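Local coordinates for protein DnaJ homolog subfamily C member 10 (Mus musculus, PDB 3APQ) that reduces disulfide bonds in the endoplasmic reticulum, serving both the correct folding of proteins and the degradation of misfolded ones, at residues N120-G125 against I149-C154. Residues are numbered along the deposited sequence; the frame is centred on the assembly and turned at random.
Sequences NFYSPG and IGAVNC
With CG set between its backbone N and carbonyl carbon (chi1 67°), Tyr122 swings its ring over the neighbouring strand onto Asn153, whose CG stands anti to its own N (chi1 178°). The two belong to adjacent parallel strands, 117-122 and 148-153, joined through helix 127-142 in a beta-alpha-beta unit of the first thioredoxin domain. Asn153 CA sits over one face of the Tyr122 ring, 4.0 Å from its centroid, in a CH-pi contact; the side-chain amide of Asn153 is turned only 16° from the ring plane. Tyr122 OH reaches Asn153 CB at 3.4 Å, while CE2 brings the ring edge against Ala151 CB. An alanine in place of Tyr122 would probably leave Asn153 CA without the ring face it packs on and Ala151 CB without its edge contact, and open a gap beside the redox-active Cys126-Cys129 motif, which this side chain also touches.

The backbones are tied by four hydrogen bonds, from Asn120 N to Gly150 O, Val152 N to Asn120 O, Tyr122 N to Val152 O and Cys154 N to Tyr122 O. On the sheet face opposite Tyr122, Phe121 and Val152 lie side by side, Phe121 CD1 meeting Val152 CB at 3.7 Å, and Leu160 and Cys161 of helix 158-163 pack against Val152. Cys154 SG, held in a disulfide to Cys161, lies at the edge of the Phe121 ring, 5.4 Å from its centroid.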
# COMPACT_ATOMS: atom_id res chain seq x y z
N ASN A 120 -5.42 -3.96 -7.87
CA ASN A 120 -6.52 -3.26 -7.23
C ASN A 120 -5.99 -1.91 -6.79
O ASN A 120 -5.14 -1.86 -5.86
CB ASN A 120 -6.98 -4.06 -6.01
CG ASN A 120 -8.01 -3.35 -5.18
OD1 ASN A 120 -8.46 -2.25 -5.52
ND2 ASN A 120 -8.45 -4.00 -4.10
N PHE A 121 -6.46 -0.86 -7.46
CA PHE A 121 -6.15 0.54 -7.11
C PHE A 121 -7.23 1.00 -6.14
O PHE A 121 -8.42 1.09 -6.50
CB PHE A 121 -6.15 1.47 -8.33
CG PHE A 121 -5.01 1.22 -9.29
CD1 PHE A 121 -3.86 1.98 -9.22
CD2 PHE A 121 -5.13 0.25 -10.28
CE1 PHE A 121 -2.81 1.75 -10.11
CE2 PHE A 121 -4.07 -0.01 -11.16
CZ PHE A 121 -2.92 0.75 -11.07
N TYR A 122 -6.82 1.27 -4.92
CA TYR A 122 -7.79 1.65 -3.87
C TYR A 122 -7.38 2.96 -3.21
O TYR A 122 -6.34 3.54 -3.53
CB TYR A 122 -7.92 0.46 -2.86
CG TYR A 122 -6.65 0.18 -2.06
CD1 TYR A 122 -6.49 0.78 -0.83
CD2 TYR A 122 -5.62 -0.65 -2.52
CE1 TYR A 122 -5.36 0.62 -0.06
CE2 TYR A 122 -4.41 -0.83 -1.70
CZ TYR A 122 -4.33 -0.20 -0.48
OH TYR A 122 -3.26 -0.30 0.43
N SER A 123 -8.21 3.49 -2.30
CA SER A 123 -7.89 4.72 -1.63
C SER A 123 -8.39 4.59 -0.18
O SER A 123 -9.37 3.88 0.05
CB SER A 123 -8.54 5.91 -2.35
OG SER A 123 -8.35 7.12 -1.65
N PRO A 124 -7.69 5.23 0.78
CA PRO A 124 -8.16 5.18 2.16
C PRO A 124 -9.56 5.87 2.26
O PRO A 124 -9.89 6.73 1.44
CB PRO A 124 -7.09 6.00 2.93
CG PRO A 124 -6.39 6.84 1.90
CD PRO A 124 -6.38 5.90 0.68
N GLY A 125 -10.38 5.47 3.22
CA GLY A 125 -11.67 6.13 3.39
C GLY A 125 -12.70 5.73 2.32
O GLY A 125 -13.62 6.50 2.03
N ILE A 149 -0.85 -10.86 -8.26
CA ILE A 149 -1.95 -10.07 -7.76
C ILE A 149 -1.34 -8.92 -6.95
O ILE A 149 -0.53 -9.13 -6.02
CB ILE A 149 -2.94 -10.90 -6.86
CG1 ILE A 149 -3.48 -12.16 -7.58
CG2 ILE A 149 -3.98 -9.96 -6.17
CD1 ILE A 149 -4.13 -11.90 -8.93
N GLY A 150 -1.77 -7.71 -7.32
CA GLY A 150 -1.23 -6.45 -6.73
C GLY A 150 -2.29 -5.55 -6.13
O GLY A 150 -3.51 -5.74 -6.33
N ALA A 151 -1.83 -4.56 -5.37
CA ALA A 151 -2.69 -3.54 -4.82
C ALA A 151 -1.89 -2.26 -4.85
O ALA A 151 -0.66 -2.29 -4.63
CB ALA A 151 -3.07 -3.91 -3.36
N VAL A 152 -2.54 -1.15 -5.17
CA VAL A 152 -1.90 0.17 -5.12
C VAL A 152 -2.73 1.10 -4.23
O VAL A 152 -3.93 1.29 -4.45
CB VAL A 152 -1.72 0.79 -6.50
CG1 VAL A 152 -1.34 2.27 -6.37
CG2 VAL A 152 -0.63 0.08 -7.33
N ASN A 153 -2.08 1.69 -3.23
CA ASN A 153 -2.73 2.65 -2.36
C ASN A 153 -2.57 4.02 -2.99
O ASN A 153 -1.51 4.70 -2.87
CB ASN A 153 -2.10 2.62 -0.96
CG ASN A 153 -2.72 3.64 -0.01
OD1 ASN A 153 -3.65 4.37 -0.36
ND2 ASN A 153 -2.18 3.71 1.21
N CYS A 154 -3.64 4.45 -3.66
CA CYS A 154 -3.68 5.79 -4.24
C CYS A 154 -3.60 6.91 -3.23
O CYS A 154 -3.23 8.01 -3.61
CB CYS A 154 -4.88 6.00 -5.14
SG CYS A 154 -4.93 4.79 -6.47